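Local structure of Fe-superoxide dismutase homolog (Plasmodium berghei, 2A03) at residues Leu16-Asn21 and Met89-Gly94; Ser33-Lys38 and Phe84-Met89; Asp63-Ser68 and Asn74-Ile79; Asn121-His126 and Cys165-His170. The protein probably destroys superoxide radicals by dismuting them to hydrogen peroxide and molecular oxygen, as a metal-dependent enzyme of the iron/manganese superoxide dismutase family. One frame throughout, in Å; residues are numbered along the deposited sequence.

Contact 1 of 4, residues Leu16-Asn21 and Met89-Gly94; sequences LKYALN and MGPNCG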
loop_
_atom_site.group_PDB
_atom_site.type_symbol
_atom_site.label_atom_id
_atom_site.label_comp_id
_atom_site.label_asym_id
_atom_site.label_seq_id
_atom_site.Cartn_x
_atom_site.Cartn_y
_atom_site.Cartn_z
ATOM N N LEU A 16 12.028 21.040 -1.812
ATOM C CA LEU A 16 12.410 20.574 -0.480
ATOM C C LEU A 16 13.203 21.662 0.220
ATOM O O LEU A 16 13.943 22.389 -0.412
ATOM C CB LEU A 16 13.291 19.316 -0.548
ATOM C CG LEU A 16 12.706 17.971 -0.983
ATOM C CD1 LEU A 16 13.832 16.939 -1.101
ATOM C CD2 LEU A 16 11.646 17.513 -0.021
ATOM N N LYS A 17 13.047 21.743 1.536
ATOM C CA LYS A 17 13.724 22.745 2.337
ATOM C C LYS A 17 15.082 22.229 2.818
ATOM O O LYS A 17 15.760 22.898 3.599
ATOM C CB LYS A 17 12.829 23.132 3.521
ATOM C CG LYS A 17 11.471 23.720 3.030
ATOM C CD LYS A 17 10.594 24.283 4.158
ATOM C CE LYS A 17 9.284 24.904 3.596
ATOM N NZ LYS A 17 8.541 23.954 2.696
ATOM N N TYR A 18 15.463 21.037 2.351
ATOM C CA TYR A 18 16.725 20.445 2.724
ATOM C C TYR A 18 17.246 19.537 1.604
ATOM O O TYR A 18 16.507 19.173 0.716
ATOM C CB TYR A 18 16.579 19.702 4.058
ATOM C CG TYR A 18 15.270 18.911 4.214
ATOM C CD1 TYR A 18 15.086 17.704 3.559
ATOM C CD2 TYR A 18 14.251 19.358 5.039
ATOM C CE1 TYR A 18 13.904 16.967 3.696
ATOM C CE2 TYR A 18 13.073 18.634 5.181
ATOM C CZ TYR A 18 12.905 17.431 4.505
ATOM O OH TYR A 18 11.742 16.685 4.636
ATOM N N ALA A 19 18.528 19.197 1.649
ATOM C CA ALA A 19 19.140 18.296 0.677
ATOM C C ALA A 19 18.546 16.881 0.748
ATOM O O ALA A 19 17.966 16.474 1.760
ATOM C CB ALA A 19 20.669 18.250 0.888
ATOM N N LEU A 20 18.678 16.141 -0.347
ATOM C CA LEU A 20 18.146 14.792 -0.416
ATOM C C LEU A 20 18.832 13.829 0.572
ATOM O O LEU A 20 18.246 12.801 0.949
ATOM C CB LEU A 20 18.267 14.266 -1.843
ATOM C CG LEU A 20 17.360 14.867 -2.930
ATOM C CD1 LEU A 20 17.884 14.448 -4.298
ATOM C CD2 LEU A 20 15.900 14.450 -2.764
ATOM N N ASN A 21 20.052 14.157 1.008
ATOM C CA ASN A 21 20.738 13.324 2.026
ATOM C C ASN A 21 20.701 13.905 3.442
ATOM O O ASN A 21 21.445 13.463 4.333
ATOM C CB ASN A 21 22.178 13.022 1.627
ATOM C CG ASN A 21 23.076 14.254 1.708
ATOM O OD1 ASN A 21 22.612 15.386 1.558
ATOM N ND2 ASN A 21 24.360 14.035 1.954
ATOM N N MET A 89 9.296 16.971 8.730
ATOM C CA MET A 89 10.621 16.450 9.023
ATOM C C MET A 89 11.691 17.467 8.715
ATOM O O MET A 89 11.439 18.477 8.078
ATOM C CB MET A 89 10.895 15.191 8.199
ATOM C CG MET A 89 9.990 14.031 8.526
ATOM S SD MET A 89 10.435 12.566 7.567
ATOM C CE MET A 89 10.081 13.103 5.906
ATOM N N GLY A 90 12.903 17.173 9.148
ATOM C CA GLY A 90 14.044 18.043 8.876
ATOM C C GLY A 90 15.335 17.552 9.526
ATOM O O GLY A 90 15.327 16.652 10.385
ATOM N N PRO A 91 16.464 18.114 9.088
ATOM C CA PRO A 91 17.733 17.896 9.772
ATOM C C PRO A 91 17.783 18.680 11.075
ATOM O O PRO A 91 17.000 19.604 11.263
ATOM C CB PRO A 91 18.754 18.418 8.774
ATOM C CG PRO A 91 18.044 19.423 7.968
ATOM C CD PRO A 91 16.614 18.964 7.896
ATOM N N ASN A 92 18.679 18.321 11.979
ATOM C CA ASN A 92 18.778 19.031 13.271
ATOM C C ASN A 92 17.435 19.155 13.977
ATOM O O ASN A 92 17.161 20.161 14.615
ATOM C CB ASN A 92 19.412 20.421 13.163
ATOM C CG ASN A 92 19.718 21.036 14.549
ATOM O OD1 ASN A 92 19.974 20.317 15.531
ATOM N ND2 ASN A 92 19.684 22.365 14.628
ATOM N N CYS A 93 16.596 18.131 13.848
ATOM C CA CYS A 93 15.291 18.107 14.496
ATOM C C CYS A 93 15.228 16.876 15.399
ATOM O O CYS A 93 16.248 16.456 15.951
ATOM C CB CYS A 93 14.169 18.040 13.448
ATOM S SG CYS A 93 14.004 19.520 12.442
ATOM N N GLY A 94 14.041 16.300 15.537
ATOM C CA GLY A 94 13.865 15.106 16.333
ATOM C C GLY A 94 13.901 15.401 17.821
ATOM O O GLY A 94 13.765 16.551 18.249
#

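Contact 2 of 4, residues Ser33-Lys38 and Phe84-Met89; sequences SFHYNK and FYWDSM. With MN (manganese (II) ion), chain C.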
loop_
_atom_site.group_PDB
_atom_site.type_symbol
_atom_site.label_atom_id
_atom_site.label_comp_id
_atom_site.label_asym_id
_atom_site.label_seq_id
_atom_site.Cartn_x
_atom_site.Cartn_y
_atom_site.Cartn_z
ATOM N N SER A 33 15.116 10.561 -2.995
ATOM C CA SER A 33 15.154 10.779 -4.420
ATOM C C SER A 33 14.018 10.050 -5.117
ATOM O O SER A 33 13.382 10.628 -5.973
ATOM C CB SER A 33 16.521 10.396 -5.033
ATOM O OG SER A 33 16.647 8.998 -5.159
ATOM N N PHE A 34 13.737 8.805 -4.757
ATOM C CA PHE A 34 12.591 8.107 -5.358
ATOM C C PHE A 34 11.263 8.698 -4.849
ATOM O O PHE A 34 10.351 8.982 -5.631
ATOM C CB PHE A 34 12.645 6.587 -5.110
ATOM C CG PHE A 34 13.567 5.857 -6.038
ATOM C CD1 PHE A 34 13.153 5.517 -7.330
ATOM C CD2 PHE A 34 14.853 5.518 -5.647
ATOM C CE1 PHE A 34 14.030 4.850 -8.226
ATOM C CE2 PHE A 34 15.730 4.847 -6.530
ATOM C CZ PHE A 34 15.316 4.516 -7.815
ATOM N N HIS A 35 11.170 8.896 -3.538
ATOM C CA HIS A 35 9.940 9.353 -2.911
ATOM C C HIS A 35 9.549 10.756 -3.386
ATOM O O HIS A 35 8.383 11.015 -3.660
ATOM C CB HIS A 35 10.105 9.329 -1.390
ATOM C CG HIS A 35 8.822 9.210 -0.631
ATOM N ND1 HIS A 35 8.790 8.922 0.717
ATOM C CD2 HIS A 35 7.530 9.315 -1.030
ATOM C CE1 HIS A 35 7.530 8.875 1.120
ATOM N NE2 HIS A 35 6.745 9.098 0.076
ATOM N N TYR A 36 10.523 11.657 -3.483
ATOM C CA TYR A 36 10.262 13.029 -3.944
ATOM C C TYR A 36 10.287 13.157 -5.484
ATOM O O TYR A 36 9.335 13.684 -6.071
ATOM C CB TYR A 36 11.259 13.991 -3.311
ATOM C CG TYR A 36 11.101 15.458 -3.705
ATOM C CD1 TYR A 36 10.040 16.209 -3.242
ATOM C CD2 TYR A 36 12.022 16.079 -4.544
ATOM C CE1 TYR A 36 9.905 17.530 -3.570
ATOM C CE2 TYR A 36 11.889 17.417 -4.907
ATOM C CZ TYR A 36 10.827 18.137 -4.406
ATOM O OH TYR A 36 10.667 19.461 -4.725
ATOM N N ASN A 37 11.368 12.696 -6.127
ATOM C CA ASN A 37 11.546 12.897 -7.576
ATOM C C ASN A 37 10.732 11.959 -8.456
ATOM O O ASN A 37 10.541 12.252 -9.640
ATOM C CB ASN A 37 13.021 12.815 -7.988
ATOM C CG ASN A 37 13.845 14.005 -7.490
ATOM O OD1 ASN A 37 13.382 15.147 -7.478
ATOM N ND2 ASN A 37 15.089 13.731 -7.093
ATOM N N LYS A 38 10.270 10.836 -7.900
ATOM C CA LYS A 38 9.414 9.917 -8.657
ATOM C C LYS A 38 7.991 9.893 -8.156
ATOM O O LYS A 38 7.093 10.198 -8.916
ATOM C CB LYS A 38 9.974 8.504 -8.686
ATOM C CG LYS A 38 11.341 8.419 -9.297
ATOM C CD LYS A 38 11.263 8.601 -10.768
ATOM C CE LYS A 38 12.633 8.425 -11.436
ATOM N NZ LYS A 38 12.470 8.525 -12.952
ATOM N N PHE A 84 3.245 17.959 3.121
ATOM C CA PHE A 84 3.075 18.070 4.565
ATOM C C PHE A 84 4.050 17.164 5.308
ATOM O O PHE A 84 4.563 17.513 6.374
ATOM C CB PHE A 84 1.637 17.754 4.960
ATOM C CG PHE A 84 1.233 18.351 6.278
ATOM C CD1 PHE A 84 0.916 19.703 6.373
ATOM C CD2 PHE A 84 1.173 17.574 7.419
ATOM C CE1 PHE A 84 0.536 20.272 7.586
ATOM C CE2 PHE A 84 0.806 18.126 8.630
ATOM C CZ PHE A 84 0.478 19.483 8.715
ATOM N N TYR A 85 4.316 16.006 4.712
ATOM C CA TYR A 85 5.279 15.041 5.237
ATOM C C TYR A 85 6.726 15.585 5.194
ATOM O O TYR A 85 7.485 15.472 6.171
ATOM C CB TYR A 85 5.077 13.712 4.465
ATOM C CG TYR A 85 6.086 12.602 4.658
ATOM C CD1 TYR A 85 6.169 11.900 5.861
ATOM C CD2 TYR A 85 6.923 12.214 3.614
ATOM C CE1 TYR A 85 7.089 10.876 6.037
ATOM C CE2 TYR A 85 7.829 11.163 3.771
ATOM C CZ TYR A 85 7.901 10.496 4.980
ATOM O OH TYR A 85 8.810 9.468 5.154
ATOM N N TRP A 86 7.124 16.214 4.092
ATOM C CA TRP A 86 8.469 16.771 4.052
ATOM C C TRP A 86 8.615 17.875 5.102
ATOM O O TRP A 86 9.652 17.975 5.769
ATOM C CB TRP A 86 8.847 17.295 2.652
ATOM C CG TRP A 86 8.640 16.261 1.581
ATOM C CD1 TRP A 86 7.880 16.392 0.456
ATOM C CD2 TRP A 86 9.196 14.938 1.538
ATOM N NE1 TRP A 86 7.940 15.243 -0.285
ATOM C CE2 TRP A 86 8.718 14.326 0.366
ATOM C CE3 TRP A 86 10.053 14.213 2.379
ATOM C CZ2 TRP A 86 9.045 13.034 0.019
ATOM C CZ3 TRP A 86 10.391 12.933 2.026
ATOM C CH2 TRP A 86 9.886 12.350 0.854
ATOM N N ASP A 87 7.581 18.699 5.240
ATOM C CA ASP A 87 7.607 19.798 6.209
ATOM C C ASP A 87 7.554 19.305 7.650
ATOM O O ASP A 87 7.965 20.009 8.551
ATOM C CB ASP A 87 6.461 20.794 5.960
ATOM C CG ASP A 87 6.583 21.523 4.631
ATOM O OD1 ASP A 87 7.655 21.467 4.019
ATOM O OD2 ASP A 87 5.598 22.148 4.188
ATOM N N SER A 88 7.042 18.096 7.846
ATOM C CA SER A 88 6.958 17.479 9.159
ATOM C C SER A 88 8.303 16.920 9.617
ATOM O O SER A 88 8.442 16.469 10.761
ATOM C CB SER A 88 5.907 16.356 9.156
ATOM O OG SER A 88 4.577 16.867 9.140
ATOM N N MET A 89 9.296 16.971 8.730
ATOM C CA MET A 89 10.621 16.450 9.023
ATOM C C MET A 89 11.691 17.467 8.715
ATOM O O MET A 89 11.439 18.477 8.078
ATOM C CB MET A 89 10.895 15.191 8.199
ATOM C CG MET A 89 9.990 14.031 8.526
ATOM S SD MET A 89 10.435 12.566 7.567
ATOM C CE MET A 89 10.081 13.103 5.906
HETATM MN MN MN C . 4.660 8.591 0.016
HETATM O O HOH W 1 10.235 8.454 3.091
HETATM O O HOH W 2 2.413 8.067 0.149
#

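Contact 3 of 4, residues Asp63-Ser68 and Asn74-Ile79; sequences DILKES and NNAAQI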
loop_
_atom_site.group_PDB
_atom_site.type_symbol
_atom_site.label_atom_id
_atom_site.label_comp_id
_atom_site.label_asym_id
_atom_site.label_seq_id
_atom_site.Cartn_x
_atom_site.Cartn_y
_atom_site.Cartn_z
ATOM N N ASP A 63 -8.399 24.549 -4.571
ATOM C CA ASP A 63 -9.707 24.433 -5.231
ATOM C C ASP A 63 -9.998 22.961 -5.589
ATOM O O ASP A 63 -11.078 22.445 -5.310
ATOM C CB ASP A 63 -9.754 25.310 -6.490
ATOM C CG ASP A 63 -9.980 26.812 -6.184
ATOM O OD1 ASP A 63 -10.308 27.154 -5.026
ATOM O OD2 ASP A 63 -9.842 27.647 -7.125
ATOM N N ILE A 64 -9.023 22.287 -6.191
ATOM C CA ILE A 64 -9.199 20.909 -6.639
ATOM C C ILE A 64 -9.445 19.944 -5.462
ATOM O O ILE A 64 -10.273 19.038 -5.548
ATOM C CB ILE A 64 -7.978 20.459 -7.489
ATOM C CG1 ILE A 64 -7.971 21.208 -8.826
ATOM C CG2 ILE A 64 -7.977 18.937 -7.715
ATOM C CD1 ILE A 64 -6.682 21.062 -9.624
ATOM N N LEU A 65 -8.745 20.157 -4.354
ATOM C CA LEU A 65 -8.967 19.349 -3.155
ATOM C C LEU A 65 -10.394 19.459 -2.598
ATOM O O LEU A 65 -10.946 18.486 -2.111
ATOM C CB LEU A 65 -7.947 19.704 -2.066
ATOM C CG LEU A 65 -6.506 19.258 -2.343
ATOM C CD1 LEU A 65 -5.523 19.990 -1.412
ATOM C CD2 LEU A 65 -6.366 17.769 -2.197
ATOM N N LYS A 66 -11.000 20.632 -2.669
ATOM C CA LYS A 66 -12.352 20.778 -2.148
ATOM C C LYS A 66 -13.421 20.260 -3.141
ATOM O O LYS A 66 -14.477 19.785 -2.730
ATOM C CB LYS A 66 -12.609 22.240 -1.748
ATOM N N GLU A 67 -13.143 20.303 -4.440
ATOM C CA GLU A 67 -14.162 19.945 -5.430
ATOM C C GLU A 67 -14.105 18.482 -5.921
ATOM O O GLU A 67 -15.141 17.825 -6.051
ATOM C CB GLU A 67 -14.068 20.908 -6.624
ATOM C CG GLU A 67 -14.152 22.394 -6.219
ATOM C CD GLU A 67 -13.827 23.358 -7.362
ATOM O OE1 GLU A 67 -13.824 22.906 -8.542
ATOM O OE2 GLU A 67 -13.591 24.563 -7.074
ATOM N N SER A 68 -12.900 17.967 -6.152
ATOM C CA SER A 68 -12.713 16.759 -6.961
ATOM C C SER A 68 -13.031 15.403 -6.299
ATOM O O SER A 68 -13.203 15.308 -5.096
ATOM C CB SER A 68 -11.283 16.749 -7.479
ATOM O OG SER A 68 -10.351 16.598 -6.422
ATOM N N ASN A 74 -7.259 11.737 -5.476
ATOM C CA ASN A 74 -6.157 10.928 -4.986
ATOM C C ASN A 74 -4.814 11.560 -5.301
ATOM O O ASN A 74 -3.939 11.669 -4.438
ATOM C CB ASN A 74 -6.231 9.505 -5.539
ATOM C CG ASN A 74 -7.329 8.719 -4.908
ATOM O OD1 ASN A 74 -7.816 9.090 -3.836
ATOM N ND2 ASN A 74 -7.747 7.634 -5.556
ATOM N N ASN A 75 -4.647 12.007 -6.529
ATOM C CA ASN A 75 -3.379 12.607 -6.900
ATOM C C ASN A 75 -3.172 13.937 -6.202
ATOM O O ASN A 75 -2.071 14.222 -5.731
ATOM C CB ASN A 75 -3.240 12.698 -8.426
ATOM C CG ASN A 75 -2.935 11.337 -9.042
ATOM O OD1 ASN A 75 -1.781 10.918 -9.101
ATOM N ND2 ASN A 75 -3.976 10.625 -9.459
ATOM N N ALA A 76 -4.236 14.725 -6.105
ATOM C CA ALA A 76 -4.152 16.048 -5.493
ATOM C C ALA A 76 -3.840 15.941 -4.011
ATOM O O ALA A 76 -2.981 16.672 -3.483
ATOM C CB ALA A 76 -5.449 16.802 -5.694
ATOM N N ALA A 77 -4.561 15.044 -3.345
ATOM C CA ALA A 77 -4.387 14.791 -1.932
ATOM C C ALA A 77 -2.983 14.290 -1.640
ATOM O O ALA A 77 -2.377 14.712 -0.668
ATOM C CB ALA A 77 -5.390 13.802 -1.459
ATOM N N GLN A 78 -2.464 13.404 -2.486
ATOM C CA GLN A 78 -1.113 12.879 -2.280
ATOM C C GLN A 78 -0.071 13.970 -2.451
ATOM O O GLN A 78 0.960 13.949 -1.776
ATOM C CB GLN A 78 -0.813 11.672 -3.200
ATOM C CG GLN A 78 -1.516 10.365 -2.750
ATOM C CD GLN A 78 -0.952 9.801 -1.436
ATOM O OE1 GLN A 78 -1.319 10.241 -0.348
ATOM N NE2 GLN A 78 -0.056 8.817 -1.545
ATOM N N ILE A 79 -0.327 14.927 -3.337
ATOM C CA ILE A 79 0.582 16.062 -3.476
ATOM C C ILE A 79 0.641 16.813 -2.137
ATOM O O ILE A 79 1.725 17.106 -1.617
ATOM C CB ILE A 79 0.137 17.039 -4.590
ATOM C CG1 ILE A 79 0.116 16.356 -5.960
ATOM C CG2 ILE A 79 1.056 18.254 -4.626
ATOM C CD1 ILE A 79 -0.507 17.207 -7.072
#

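Contact 4 of 4, residues Asn121-His126 and Cys165-His170; sequences NVLCGH and CDVWEH. With MN (manganese (II) ion), chain C.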
loop_
_atom_site.group_PDB
_atom_site.type_symbol
_atom_site.label_atom_id
_atom_site.label_comp_id
_atom_site.label_asym_id
_atom_site.label_seq_id
_atom_site.Cartn_x
_atom_site.Cartn_y
_atom_site.Cartn_z
ATOM N N ASN A 121 2.395 3.028 17.797
ATOM C CA ASN A 121 1.483 1.883 17.709
ATOM C C ASN A 121 0.527 2.021 16.513
ATOM O O ASN A 121 0.344 1.081 15.736
ATOM C CB ASN A 121 0.700 1.706 19.016
ATOM C CG ASN A 121 1.573 1.192 20.165
ATOM O OD1 ASN A 121 2.548 0.483 19.950
ATOM N ND2 ASN A 121 1.226 1.566 21.383
ATOM N N VAL A 122 -0.033 3.212 16.346
ATOM C CA VAL A 122 -0.918 3.508 15.220
ATOM C C VAL A 122 -0.192 3.423 13.860
ATOM O O VAL A 122 -0.722 2.861 12.892
ATOM C CB VAL A 122 -1.561 4.918 15.397
ATOM C CG1 VAL A 122 -2.179 5.426 14.090
ATOM C CG2 VAL A 122 -2.605 4.886 16.518
ATOM N N LEU A 123 1.002 4.001 13.784
ATOM C CA LEU A 123 1.824 3.948 12.571
ATOM C C LEU A 123 2.203 2.512 12.175
ATOM O O LEU A 123 2.211 2.161 10.983
ATOM C CB LEU A 123 3.107 4.752 12.770
ATOM C CG LEU A 123 2.937 6.269 12.839
ATOM C CD1 LEU A 123 4.260 6.945 13.200
ATOM C CD2 LEU A 123 2.352 6.818 11.543
ATOM N N CYS A 124 2.524 1.701 13.176
ATOM C CA CYS A 124 2.921 0.300 12.957
ATOM C C CYS A 124 1.786 -0.670 12.710
ATOM O O CYS A 124 1.978 -1.662 12.054
ATOM C CB CYS A 124 3.735 -0.218 14.138
ATOM S SG CYS A 124 5.371 0.500 14.198
ATOM N N GLY A 125 0.613 -0.404 13.254
ATOM C CA GLY A 125 -0.527 -1.293 13.058
ATOM C C GLY A 125 -1.361 -0.973 11.818
ATOM O O GLY A 125 -2.261 -1.723 11.473
ATOM N N HIS A 126 -1.090 0.136 11.141
ATOM C CA HIS A 126 -1.901 0.481 9.982
ATOM C C HIS A 126 -1.711 -0.521 8.832
ATOM O O HIS A 126 -0.595 -0.764 8.362
ATOM C CB HIS A 126 -1.601 1.899 9.492
ATOM C CG HIS A 126 -2.495 2.330 8.371
ATOM N ND1 HIS A 126 -3.712 2.940 8.586
ATOM C CD2 HIS A 126 -2.380 2.178 7.032
ATOM C CE1 HIS A 126 -4.302 3.157 7.425
ATOM N NE2 HIS A 126 -3.516 2.702 6.465
ATOM N N CYS A 165 3.149 11.265 9.179
ATOM C CA CYS A 165 4.175 10.339 8.785
ATOM C C CYS A 165 3.561 9.386 7.751
ATOM O O CYS A 165 2.489 8.819 7.967
ATOM C CB CYS A 165 4.667 9.585 10.010
ATOM S SG CYS A 165 5.838 8.285 9.681
ATOM N N ASP A 166 4.232 9.272 6.608
ATOM C CA ASP A 166 3.833 8.375 5.524
ATOM C C ASP A 166 4.150 6.919 5.908
ATOM O O ASP A 166 5.288 6.600 6.238
ATOM C CB ASP A 166 4.631 8.783 4.275
ATOM C CG ASP A 166 4.098 8.176 2.977
ATOM O OD1 ASP A 166 3.151 7.359 2.996
ATOM O OD2 ASP A 166 4.635 8.550 1.907
ATOM N N VAL A 167 3.158 6.033 5.836
ATOM C CA VAL A 167 3.419 4.604 5.970
ATOM C C VAL A 167 3.069 3.768 4.725
ATOM O O VAL A 167 3.005 2.560 4.812
ATOM C CB VAL A 167 2.768 3.988 7.245
ATOM C CG1 VAL A 167 3.287 4.701 8.522
ATOM C CG2 VAL A 167 1.257 4.020 7.185
ATOM N N TRP A 168 2.893 4.392 3.559
ATOM C CA TRP A 168 3.001 3.620 2.291
ATOM C C TRP A 168 4.353 2.899 2.291
ATOM O O TRP A 168 5.368 3.475 2.718
ATOM C CB TRP A 168 2.941 4.522 1.056
ATOM C CG TRP A 168 1.575 5.072 0.744
ATOM C CD1 TRP A 168 0.768 5.824 1.570
ATOM C CD2 TRP A 168 0.854 4.925 -0.484
ATOM N NE1 TRP A 168 -0.399 6.140 0.925
ATOM C CE2 TRP A 168 -0.373 5.604 -0.333
ATOM C CE3 TRP A 168 1.123 4.281 -1.692
ATOM C CZ2 TRP A 168 -1.321 5.655 -1.350
ATOM C CZ3 TRP A 168 0.190 4.343 -2.690
ATOM C CH2 TRP A 168 -1.020 5.022 -2.517
ATOM N N GLU A 169 4.389 1.668 1.786
ATOM C CA GLU A 169 5.631 0.887 1.788
ATOM C C GLU A 169 6.810 1.629 1.120
ATOM O O GLU A 169 7.966 1.447 1.534
ATOM C CB GLU A 169 5.417 -0.506 1.181
ATOM C CG GLU A 169 4.684 -1.418 2.136
ATOM C CD GLU A 169 4.263 -2.776 1.572
ATOM O OE1 GLU A 169 3.933 -2.897 0.365
ATOM O OE2 GLU A 169 4.212 -3.731 2.380
ATOM N N HIS A 170 6.529 2.462 0.117
ATOM C CA HIS A 170 7.590 3.172 -0.627
ATOM C C HIS A 170 8.339 4.188 0.222
ATOM O O HIS A 170 9.447 4.610 -0.131
ATOM C CB HIS A 170 7.046 3.851 -1.913
ATOM C CG HIS A 170 6.086 4.984 -1.675
ATOM N ND1 HIS A 170 4.808 4.998 -2.201
ATOM C CD2 HIS A 170 6.235 6.166 -1.021
ATOM C CE1 HIS A 170 4.203 6.123 -1.852
ATOM N NE2 HIS A 170 5.044 6.846 -1.130
HETATM MN MN MN C . 4.660 8.591 0.016
HETATM O O HOH W 2 2.413 8.067 0.149
#

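Contact 1 of 4, residues Leu16-Asn21 and Met89-Gly94
The ring of Y18 lies against M89, the backbone of G90 and the ring of P91, and the CD2-CE2 side of the tyrosine does most of the touching, meeting its partners obliquely. Its CD2 meets CD of P91 at 3.7 Å, the closest apolar approach, with the proline ring running obliquely to the aromatic one. Further down the same side of the ring, CE2 comes to 3.3 Å from the carbonyl oxygen of M89 and to 3.9 Å from CA of G90. At the far end the Y18 hydroxyl passes CB of M89 at 4.0 Å, while the methionine chain, extended through chi2 and bent at chi3 (-65°), brings its CE to 4.1 Å from OH. Y18 reaches this place with CG set between its backbone N and carbonyl carbon (chi1 40°), which swings the ring across to the facing loop. The hydroxyl is held by a hydrogen bond to the backbone oxygen of W86, and L32 and L23 also pack on the tyrosine. The contact thus joins two loops: segment 16-21 precedes helix 29-51, and segment 89-94 leads from helix 70-87 toward helix 100-109.

Contact 2 of 4, residues Ser33-Lys38 and Phe84-Met89
Aromatic packing between H35 and Y36 of helix 29-51 and Y85 and W86 of helix 70-87 makes up this buried cluster. The six-membered ring of W86 turns an edge to the face of H35, planes at 76°, with CH2 of W86 3.6 Å from ND1 of H35. Y36 in turn points its edge at the five-membered ring of W86 in an offset edge-to-face pair, CD1 of Y36 lying 3.8 Å from NE1 of W86. Y85 meets the imidazole obliquely, its CE2 3.5 Å from CE1 of H35.

Polar links accompany the packing. Water 1 accepts a hydrogen bond from ND1 of H35 at 2.8 Å and is hydrogen-bonded to OH of Y85 at 2.7 Å; this hydroxyl also bonds to Y183, and NE1 of W86 bonds to H40.

Metal binding uses the other imidazole nitrogen: NE2 of H35 holds manganese at 2.1 Å, in a site completed by H82, D166, H170 and water 2. With CG anti to the backbone N (chi1 -156°), the H35 ring reaches from its helix to the metal. ND1 gives its proton to water 1, so NE2 offers its electron pair to manganese; the metal bond, water bond and tryptophan edge together probably limit the imidazole's rotation.

Contact 3 of 4, residues Asp63-Ser68 and Asn74-Ile79
L65 reaches across a helix-helix junction of the alpha-hairpin domain, putting its CD2 methyl against the backbone of helix 70-87. That methyl lies 3.5 Å from N of A77 and 3.7 Å from CB of A76, so it rests over the peptide joining the two alanines. I64 adds a second apolar touch from the preceding position: its CG2, anti to the backbone N, comes to 3.9 Å from CB of A76. The axes of the two short segments approach to 9.3 Å, consistent with alanines on the receiving side, and their N-to-C directions lie at 129°, a steep crossing somewhat nearer perpendicular than antiparallel.

Further out, L65 also packs on F73 and W80, and I64 on I72 and I11, while L61 from the same short helix covers A76 and I79. Q78 bonds through its side chain to Y43 of helix 29-51, and N74 and Q78 pack on F127 of the second subunit. The turn between the helices opens at S68, the first residue to leave helical geometry after 63-67. Its chain and side chain both return to the last turn: the carbonyl oxygen of I64 accepts from N of S68 at 2.9 Å and from OG of S68 at 2.6 Å.

Contact 4 of 4, residues Asn121-His126 and Cys165-His170
Apolar side chains of L123 and V167 meet where helix 112-125 packs beside the end of strand 160-166, in the alpha/beta C-terminal domain of the superoxide dismutase fold. CD2 of L123 lies 3.8 Å from CG1 of V167 and 3.9 Å from CB of C165, so one methyl spans two residues of the second segment; the leucine and valine side chains cross at about a right angle. H126, just past the helix, adds a looser touch obliquely, its CD2 4.1 Å from CG2 of V167. Its imidazole is held by hydrogen bonds, with ND1 bonded to Q146.

Metal bonds lie on the far face of the strand end, where D166 points away from the helix. H170 binds manganese through NE2 at 2.1 Å; H35 and H82 supply the remaining protein ligands. ND1 of H170 hydrogen-bonds to E169 of the second subunit, linking the site to the dimer interface.

Polar bonds fix the carboxylate of D166, whose CG stands anti to its backbone N (chi1 -166°). OD1 accepts from N of W168 at 3.0 Å, closing an Asx turn, and takes a weak bond from water 2. The other oxygen, OD2, is bound to manganese at 1.9 Å.

How the contacts relate
From the N terminus, the loop 16-21 comes first, and contact 1 closes the widest of the nested loops when the chain returns at 89-94. Inside it, contact 2 joins helix 29-51 to helix 70-87, and contact 3, nested within both, pairs helix 61-67 with an earlier part of helix 70-87. Contact 4 follows in series, tying helix 112-125 to the end of strand 160-166. Contacts 1 and 2 share M89 and are joined by a salt bridge from K17 to D87. Contacts 2 and 4 bring ligands from the two family domains to one manganese ion, with water 2 common to both. Contact 3 touches contact 4 where Q78 packs on W168.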